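Local coordinates for glutathione S-transferase-3 (Necator americanus, PDB 3W8S), which probably conjugates glutathione to electrophilic compounds, releasing a halide, as a sigma-class glutathione transferase involved in detoxification, at residues 18-23 with 195-200; 162-167 with 173-178. All coordinates share one frame; numbering follows the deposited sequence.

Contact 1: residues 18-23 with 195-200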
ATOM      1  N   ILE A  18     -10.110  -9.773   3.447  1.00  9.43           N
ATOM      2  CA  ILE A  18     -11.336  -9.297   2.812  1.00  9.19           C
ATOM      3  C   ILE A  18     -12.506 -10.271   3.169  1.00  9.70           C
ATOM      4  O   ILE A  18     -13.600  -9.801   3.527  1.00  9.52           O
ATOM      5  CB  ILE A  18     -11.182  -9.217   1.283  1.00  9.19           C
ATOM      6  CG1 ILE A  18     -10.127  -8.117   0.900  1.00  9.50           C
ATOM      7  CG2 ILE A  18     -12.526  -8.914   0.599  1.00  9.85           C
ATOM      8  CD1 ILE A  18      -9.409  -8.439  -0.426  1.00  9.11           C
ATOM      9  N   ARG A  19     -12.283 -11.596   3.063  1.00  9.28           N
ATOM     10  CA  ARG A  19     -13.318 -12.611   3.447  1.00  9.60           C
ATOM     11  C   ARG A  19     -13.731 -12.460   4.898  1.00  9.87           C
ATOM     12  O   ARG A  19     -14.948 -12.513   5.235  1.00  8.69           O
ATOM     13  CB  ARG A  19     -12.721 -14.012   3.253  1.00  9.20           C
ATOM     14  CG  ARG A  19     -12.384 -14.280   1.787  1.00  8.49           C
ATOM     15  CD  ARG A  19     -12.088 -15.755   1.636  1.00  8.82           C
ATOM     16  NE  ARG A  19     -11.607 -16.130   0.275  1.00  9.36           N
ATOM     17  CZ  ARG A  19     -10.347 -16.519  -0.021  1.00 10.37           C
ATOM     18  NH1 ARG A  19      -9.380 -16.519   0.924  1.00 10.13           N
ATOM     19  NH2 ARG A  19     -10.047 -16.843  -1.327  1.00 10.39           N
ATOM     20  N   GLN A  20     -12.732 -12.233   5.765  1.00 10.26           N
ATOM     21  CA  GLN A  20     -13.045 -12.097   7.205  1.00 10.73           C
ATOM     22  C   GLN A  20     -13.838 -10.817   7.521  1.00 11.57           C
ATOM     23  O   GLN A  20     -14.646 -10.806   8.485  1.00 11.00           O
ATOM     24  CB  GLN A  20     -11.782 -12.141   8.051  1.00 12.18           C
ATOM     25  CG  GLN A  20     -11.076 -13.471   7.872  1.00 11.68           C
ATOM     26  CD  GLN A  20      -9.836 -13.608   8.715  1.00 13.24           C
ATOM     27  OE1 GLN A  20      -9.530 -12.700   9.488  1.00 12.83           O
ATOM     28  NE2 GLN A  20      -9.134 -14.786   8.623  1.00 12.03           N
ATOM     29  N   ILE A  21     -13.601  -9.740   6.765  1.00 10.38           N
ATOM     30  CA  ILE A  21     -14.429  -8.526   6.918  1.00 10.03           C
ATOM     31  C   ILE A  21     -15.909  -8.781   6.548  1.00 10.92           C
ATOM     32  O   ILE A  21     -16.818  -8.408   7.319  1.00 10.75           O
ATOM     33  CB  ILE A  21     -13.886  -7.318   6.165  1.00  9.26           C
ATOM     34  CG1 ILE A  21     -12.490  -6.925   6.735  1.00  9.41           C
ATOM     35  CG2 ILE A  21     -14.852  -6.130   6.306  1.00  9.02           C
ATOM     36  CD1 ILE A  21     -11.635  -6.174   5.693  1.00  9.01           C
ATOM     37  N   PHE A  22     -16.127  -9.476   5.449  1.00 10.01           N
ATOM     38  CA  PHE A  22     -17.508  -9.923   5.078  1.00 10.66           C
ATOM     39  C   PHE A  22     -18.070 -10.800   6.185  1.00 11.40           C
ATOM     40  O   PHE A  22     -19.227 -10.613   6.585  1.00 11.40           O
ATOM     41  CB  PHE A  22     -17.529 -10.702   3.759  1.00 10.70           C
ATOM     42  CG  PHE A  22     -17.425  -9.839   2.548  1.00 12.61           C
ATOM     43  CD1 PHE A  22     -18.388  -8.865   2.284  1.00 12.93           C
ATOM     44  CD2 PHE A  22     -16.400 -10.023   1.626  1.00 13.43           C
ATOM     45  CE1 PHE A  22     -18.269  -8.021   1.156  1.00 15.10           C
ATOM     46  CE2 PHE A  22     -16.295  -9.202   0.487  1.00 13.63           C
ATOM     47  CZ  PHE A  22     -17.259  -8.222   0.221  1.00 12.40           C
ATOM     48  N   VAL A  23     -17.257 -11.724   6.696  1.00 12.13           N
ATOM     49  CA  VAL A  23     -17.702 -12.606   7.810  1.00 13.25           C
ATOM     50  C   VAL A  23     -18.191 -11.804   9.033  1.00 13.90           C
ATOM     51  O   VAL A  23     -19.359 -11.980   9.515  1.00 13.26           O
ATOM     52  CB  VAL A  23     -16.641 -13.655   8.196  1.00 15.17           C
ATOM     53  CG1 VAL A  23     -17.005 -14.317   9.527  1.00 16.12           C
ATOM     54  CG2 VAL A  23     -16.523 -14.692   7.092  1.00 14.53           C
ATOM     55  N   LYS A 195     -13.919 -17.029  14.616  1.00 14.84           N
ATOM     56  CA  LYS A 195     -13.561 -18.363  15.077  1.00 14.95           C
ATOM     57  C   LYS A 195     -14.314 -19.437  14.263  1.00 14.94           C
ATOM     58  O   LYS A 195     -13.756 -20.486  13.879  1.00 14.22           O
ATOM     59  CB  LYS A 195     -13.879 -18.421  16.595  1.00 17.92           C
ATOM     60  CG  LYS A 195     -13.611 -19.790  17.232  1.00 22.84           C
ATOM     61  CD  LYS A 195     -13.905 -19.641  18.726  1.00 27.57           C
ATOM     62  CE  LYS A 195     -13.153 -20.644  19.580  1.00 29.93           C
ATOM     63  NZ  LYS A 195     -13.889 -21.896  19.352  1.00 35.04           N
ATOM     64  N   LYS A 196     -15.592 -19.200  14.012  1.00 15.43           N
ATOM     65  CA  LYS A 196     -16.392 -20.144  13.212  1.00 16.21           C
ATOM     66  C   LYS A 196     -15.945 -20.151  11.742  1.00 14.28           C
ATOM     67  O   LYS A 196     -15.895 -21.196  11.089  1.00 12.98           O
ATOM     68  CB  LYS A 196     -17.891 -19.745  13.324  1.00 18.10           C
ATOM     69  CG  LYS A 196     -18.866 -20.481  12.395  1.00 26.69           C
ATOM     70  CD  LYS A 196     -19.546 -21.745  12.914  1.00 29.78           C
ATOM     71  CE  LYS A 196     -20.678 -22.248  11.951  1.00 36.34           C
ATOM     72  NZ  LYS A 196     -22.141 -21.827  12.136  1.00 31.06           N
ATOM     73  N   TRP A 197     -15.562 -18.974  11.213  1.00 13.17           N
ATOM     74  CA  TRP A 197     -15.071 -18.966   9.831  1.00 11.70           C
ATOM     75  C   TRP A 197     -13.742 -19.742   9.731  1.00 12.89           C
ATOM     76  O   TRP A 197     -13.533 -20.574   8.852  1.00 12.87           O
ATOM     77  CB  TRP A 197     -14.882 -17.499   9.322  1.00 10.59           C
ATOM     78  CG  TRP A 197     -14.022 -17.435   8.048  1.00 11.58           C
ATOM     79  CD1 TRP A 197     -12.768 -16.906   7.915  1.00 12.15           C
ATOM     80  CD2 TRP A 197     -14.397 -17.925   6.759  1.00 12.10           C
ATOM     81  NE1 TRP A 197     -12.330 -17.020   6.607  1.00 12.10           N
ATOM     82  CE2 TRP A 197     -13.304 -17.657   5.874  1.00 13.76           C
ATOM     83  CE3 TRP A 197     -15.535 -18.601   6.260  1.00 13.75           C
ATOM     84  CZ2 TRP A 197     -13.342 -17.994   4.496  1.00 12.89           C
ATOM     85  CZ3 TRP A 197     -15.551 -19.034   4.847  1.00 12.99           C
ATOM     86  CH2 TRP A 197     -14.467 -18.692   4.013  1.00 13.89           C
ATOM     87  N   ILE A 198     -12.839 -19.509  10.667  1.00 13.93           N
ATOM     88  CA  ILE A 198     -11.602 -20.275  10.661  1.00 15.71           C
ATOM     89  C   ILE A 198     -11.863 -21.821  10.698  1.00 17.15           C
ATOM     90  O   ILE A 198     -11.152 -22.596  10.058  1.00 15.15           O
ATOM     91  CB  ILE A 198     -10.703 -19.818  11.862  1.00 17.75           C
ATOM     92  CG1 ILE A 198     -10.152 -18.421  11.525  1.00 18.86           C
ATOM     93  CG2 ILE A 198      -9.503 -20.795  12.134  1.00 15.91           C
ATOM     94  CD1 ILE A 198      -9.737 -17.674  12.799  1.00 21.11           C
ATOM     95  N   GLU A 199     -12.858 -22.263  11.461  1.00 16.63           N
ATOM     96  CA  GLU A 199     -13.201 -23.708  11.427  1.00 20.34           C
ATOM     97  C   GLU A 199     -13.840 -24.119  10.096  1.00 20.92           C
ATOM     98  O   GLU A 199     -13.602 -25.197   9.607  1.00 20.88           O
ATOM     99  CB  GLU A 199     -14.244 -24.025  12.502  1.00 23.58           C
ATOM    100  CG  GLU A 199     -13.761 -23.595  13.879  1.00 34.10           C
ATOM    101  CD  GLU A 199     -14.869 -23.564  14.939  1.00 45.61           C
ATOM    102  OE1 GLU A 199     -16.065 -23.862  14.605  1.00 55.09           O
ATOM    103  OE2 GLU A 199     -14.520 -23.266  16.115  1.00 43.96           O
ATOM    104  N   THR A 200     -14.631 -23.247   9.501  1.00 17.43           N
ATOM    105  CA  THR A 200     -15.467 -23.698   8.387  1.00 20.86           C
ATOM    106  C   THR A 200     -14.816 -23.490   7.001  1.00 17.36           C
ATOM    107  O   THR A 200     -15.235 -24.126   6.013  1.00 14.65           O
ATOM    108  CB  THR A 200     -16.802 -22.917   8.435  1.00 23.63           C
ATOM    109  OG1 THR A 200     -17.321 -23.014   9.774  1.00 32.05           O
ATOM    110  CG2 THR A 200     -17.784 -23.518   7.533  1.00 27.61           C
TER
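Arg19, Gln20 and Val23, on one side of helix 16-25, pack against the indole of Trp197, at an interface between the thioredoxin-like N-terminal domain and the all-helical C-terminal domain of the glutathione S-transferase fold. The ring comes from helix 192-200, whose short segment crosses at 127° with the axes 10.5 Å apart. Arg19 comes first, its chain extended from CG to NE, and lays CD beside Trp197 CZ2 at 3.8 Å. Its guanidinium continues past the ring, with NE in a salt bridge to Asp31 and NH1 in another to Glu16. One residue on, Gln20 brings CG to 3.8 Å from Trp197 CD1, its amide plane turned 73° from the indole, while NE2 hydrogen-bonds Glu162 and Glu16. Glu16 thus links both residues to Trp197, because its OE2 also accepts the indole NE1 hydrogen. A turn after Arg19, Val23 uses both methyls. CG1 touches Trp197 CB at 3.8 Å, and CG2, anti to the carbonyl carbon, is directed over one face of the indole as a CH-pi contact, 4.2 Å from the centroid of the five-membered ring and 28° off its normal.

Contact 2: residues 162-167 with 173-178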
ATOM      1  N   GLU A 162      -4.043 -12.830  11.879  1.00 13.13           N
ATOM      2  CA  GLU A 162      -4.065 -13.942  10.921  1.00 13.83           C
ATOM      3  C   GLU A 162      -2.607 -14.377  10.566  1.00 16.14           C
ATOM      4  O   GLU A 162      -2.254 -15.558  10.551  1.00 17.71           O
ATOM      5  CB  GLU A 162      -4.844 -13.532   9.654  1.00 13.07           C
ATOM      6  CG  GLU A 162      -4.809 -14.623   8.585  1.00 14.20           C
ATOM      7  CD  GLU A 162      -5.786 -15.803   8.860  1.00 16.63           C
ATOM      8  OE1 GLU A 162      -6.626 -15.733   9.784  1.00 16.16           O
ATOM      9  OE2 GLU A 162      -5.696 -16.808   8.131  1.00 17.93           O
ATOM     10  N   CYS A 163      -1.779 -13.403  10.290  1.00 16.79           N
ATOM     11  CA  CYS A 163      -0.433 -13.679   9.932  1.00 18.89           C
ATOM     12  C   CYS A 163       0.318 -14.248  11.138  1.00 16.86           C
ATOM     13  O   CYS A 163       0.972 -15.260  11.017  1.00 16.69           O
ATOM     14  CB  CYS A 163       0.165 -12.386   9.404  1.00 24.44           C
ATOM     15  SG  CYS A 163       1.664 -11.825  10.239  1.00 44.50           S
ATOM     16  N   ALA A 164       0.171 -13.670  12.318  1.00 16.31           N
ATOM     17  CA  ALA A 164       0.828 -14.260  13.527  1.00 16.66           C
ATOM     18  C   ALA A 164       0.291 -15.726  13.767  1.00 17.94           C
ATOM     19  O   ALA A 164       1.092 -16.668  13.936  1.00 17.14           O
ATOM     20  CB  ALA A 164       0.581 -13.361  14.767  1.00 15.57           C
ATOM     21  N   SER A 165      -1.042 -15.939  13.707  1.00 15.76           N
ATOM     22  CA  SER A 165      -1.574 -17.273  14.013  1.00 15.47           C
ATOM     23  C   SER A 165      -1.145 -18.297  12.985  1.00 16.54           C
ATOM     24  O   SER A 165      -0.818 -19.428  13.334  1.00 17.27           O
ATOM     25  CB  SER A 165      -3.090 -17.258  14.185  1.00 15.04           C
ATOM     26  OG  SER A 165      -3.364 -16.326  15.227  1.00 15.57           O
ATOM     27  N   GLU A 166      -1.113 -17.904  11.727  1.00 14.50           N
ATOM     28  CA  GLU A 166      -0.749 -18.833  10.696  1.00 16.18           C
ATOM     29  C   GLU A 166       0.722 -19.196  10.701  1.00 18.21           C
ATOM     30  O   GLU A 166       1.069 -20.390  10.576  1.00 20.82           O
ATOM     31  CB  GLU A 166      -1.169 -18.302   9.290  1.00 18.34           C
ATOM     32  CG  GLU A 166      -2.721 -18.301   9.151  1.00 20.55           C
ATOM     33  CD  GLU A 166      -3.351 -19.713   9.257  1.00 24.78           C
ATOM     34  OE1 GLU A 166      -2.732 -20.651   8.696  1.00 24.10           O
ATOM     35  OE2 GLU A 166      -4.445 -19.887   9.900  1.00 24.02           O
ATOM     36  N   PHE A 167       1.586 -18.190  10.775  1.00 18.77           N
ATOM     37  CA  PHE A 167       3.047 -18.456  10.877  1.00 22.37           C
ATOM     38  C   PHE A 167       3.369 -19.282  12.115  1.00 21.72           C
ATOM     39  O   PHE A 167       4.309 -20.079  12.099  1.00 20.40           O
ATOM     40  CB  PHE A 167       3.873 -17.150  10.861  1.00 25.12           C
ATOM     41  CG  PHE A 167       3.859 -16.429   9.531  1.00 28.33           C
ATOM     42  CD1 PHE A 167       4.072 -17.116   8.330  1.00 37.51           C
ATOM     43  CD2 PHE A 167       3.693 -15.040   9.473  1.00 35.71           C
ATOM     44  CE1 PHE A 167       4.049 -16.442   7.089  1.00 40.56           C
ATOM     45  CE2 PHE A 167       3.679 -14.362   8.260  1.00 34.72           C
ATOM     46  CZ  PHE A 167       3.838 -15.060   7.063  1.00 39.25           C
ATOM     47  N   THR A 173       8.453 -20.617  17.572  1.00 23.09           N
ATOM     48  CA  THR A 173       8.980 -19.626  18.480  1.00 21.90           C
ATOM     49  C   THR A 173       8.477 -18.229  18.082  1.00 19.33           C
ATOM     50  O   THR A 173       8.983 -17.212  18.567  1.00 17.79           O
ATOM     51  CB  THR A 173      10.502 -19.652  18.386  1.00 23.85           C
ATOM     52  OG1 THR A 173      10.862 -19.338  17.029  1.00 22.09           O
ATOM     53  CG2 THR A 173      11.035 -21.090  18.760  1.00 23.76           C
ATOM     54  N   ILE A 174       7.476 -18.162  17.186  1.00 17.03           N
ATOM     55  CA  ILE A 174       7.175 -16.839  16.587  1.00 16.07           C
ATOM     56  C   ILE A 174       6.739 -15.822  17.662  1.00 14.25           C
ATOM     57  O   ILE A 174       7.039 -14.632  17.563  1.00 14.44           O
ATOM     58  CB  ILE A 174       6.096 -16.917  15.463  1.00 17.51           C
ATOM     59  CG1 ILE A 174       6.168 -15.611  14.684  1.00 16.51           C
ATOM     60  CG2 ILE A 174       4.711 -17.183  16.085  1.00 15.96           C
ATOM     61  CD1 ILE A 174       5.227 -15.592  13.532  1.00 16.17           C
ATOM     62  N   PHE A 175       6.037 -16.279  18.724  1.00 15.21           N
ATOM     63  CA  PHE A 175       5.646 -15.378  19.837  1.00 14.61           C
ATOM     64  C   PHE A 175       6.699 -15.182  20.939  1.00 15.17           C
ATOM     65  O   PHE A 175       6.461 -14.382  21.872  1.00 14.79           O
ATOM     66  CB  PHE A 175       4.343 -15.837  20.496  1.00 15.71           C
ATOM     67  CG  PHE A 175       3.175 -15.878  19.551  1.00 16.74           C
ATOM     68  CD1 PHE A 175       2.752 -14.711  18.916  1.00 16.88           C
ATOM     69  CD2 PHE A 175       2.524 -17.100  19.284  1.00 16.58           C
ATOM     70  CE1 PHE A 175       1.709 -14.746  17.998  1.00 18.29           C
ATOM     71  CE2 PHE A 175       1.476 -17.142  18.390  1.00 19.23           C
ATOM     72  CZ  PHE A 175       1.073 -15.964  17.735  1.00 19.31           C
ATOM     73  N   ASP A 176       7.855 -15.869  20.855  1.00 15.77           N
ATOM     74  CA  ASP A 176       8.843 -15.754  21.920  1.00 17.54           C
ATOM     75  C   ASP A 176       9.316 -14.295  22.044  1.00 17.22           C
ATOM     76  O   ASP A 176       9.824 -13.737  21.063  1.00 16.84           O
ATOM     77  CB  ASP A 176      10.047 -16.686  21.734  1.00 19.54           C
ATOM     78  CG  ASP A 176       9.671 -18.199  21.848  1.00 22.55           C
ATOM     79  OD1 ASP A 176       8.509 -18.516  22.105  1.00 21.01           O
ATOM     80  OD2 ASP A 176      10.556 -19.060  21.648  1.00 22.15           O
ATOM     81  N   GLY A 177       9.142 -13.697  23.237  1.00 15.10           N
ATOM     82  CA  GLY A 177       9.506 -12.287  23.487  1.00 14.63           C
ATOM     83  C   GLY A 177       8.463 -11.250  23.094  1.00 13.86           C
ATOM     84  O   GLY A 177       8.674 -10.045  23.317  1.00 12.43           O
ATOM     85  N   PHE A 178       7.319 -11.720  22.579  1.00 13.40           N
ATOM     86  CA  PHE A 178       6.224 -10.866  22.215  1.00 13.60           C
ATOM     87  C   PHE A 178       4.874 -11.374  22.805  1.00 14.97           C
ATOM     88  O   PHE A 178       3.947 -11.768  22.052  1.00 14.27           O
ATOM     89  CB  PHE A 178       6.163 -10.746  20.670  1.00 12.46           C
ATOM     90  CG  PHE A 178       7.411 -10.155  20.085  1.00 10.78           C
ATOM     91  CD1 PHE A 178       7.662  -8.798  20.198  1.00 10.74           C
ATOM     92  CD2 PHE A 178       8.359 -10.988  19.494  1.00 10.74           C
ATOM     93  CE1 PHE A 178       8.858  -8.259  19.697  1.00 10.36           C
ATOM     94  CE2 PHE A 178       9.541 -10.470  18.964  1.00 11.05           C
ATOM     95  CZ  PHE A 178       9.768  -9.085  19.056  1.00  9.62           C
TER
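Ile174 reaches back from the loop after helix 155-170 to touch Phe167 on that same helix, while the neighbouring Phe175 covers Ala164 one helical turn earlier. The isoleucine side chain leaves CB in the direction of the helix and divides at once. Its CG2 methyl is 4.2 Å from Ala164 O and also sits over the centre of the Phe175 ring, 3.8 Å above the plane, so that two consecutive loop residues pack on one another as well as on the helix. The longer branch starts with CG1 anti to the backbone N (chi1 -164°) and stays fully extended, chi2 177°, which carries the terminal CD1 out to Phe167. There CD1 meets CB of Phe167 at 3.4 Å, a close approach for two carbons, and stands obliquely to the ring beyond. That ring turns from the loop toward helix 117-143, where it meets Phe125 edge-to-face; Ile174 touches Phe125 too.

Phe175 extends the apolar patch toward the start of the helical segment. Its CE1 lies 3.7 Å from Ala164 CB and its CZ 3.9 Å from Ala164 O, the small alanine letting the ring come close to the helix backbone. Ile181 and Lys182 of helix 179-189 also touch this ring. No hydrogen bond joins the two segments; the loop's own shape comes from a type I turn, Thr173 to Asp176, overlapped by a type II turn, Phe175 to Phe178, that ends with Phe178 as N-cap of the next helix. This is a loop connection between helices 155-170 and 179-189 of the all-helical C-terminal domain of the glutathione S-transferase fold, in which the apolar side chains of Ile174 and Phe175 fold back on the helix before them.

In the fold
The centres of the two contacts are 20 Å apart. Contact 2 is nested along the chain inside the long loop closed by contact 1, which brings together segments 172 residues apart. Contact 1 joins the N-terminal domain to the last helix, 192-200, whereas contact 2 lies wholly within the C-terminal helical domain, between helix 155-170 and the loop leading to helix 179-189. They touch where Gln20 meets Glu162: helix 155-170 faces the N-terminal domain through Phe155, Leu158 and Glu162, and carries the loop of contact 2 on another part of its surface. The Arg19 side chain of contact 1 is about 10 Å from a bound glutathione; contact 2 lies away from the residues of the glutathione site.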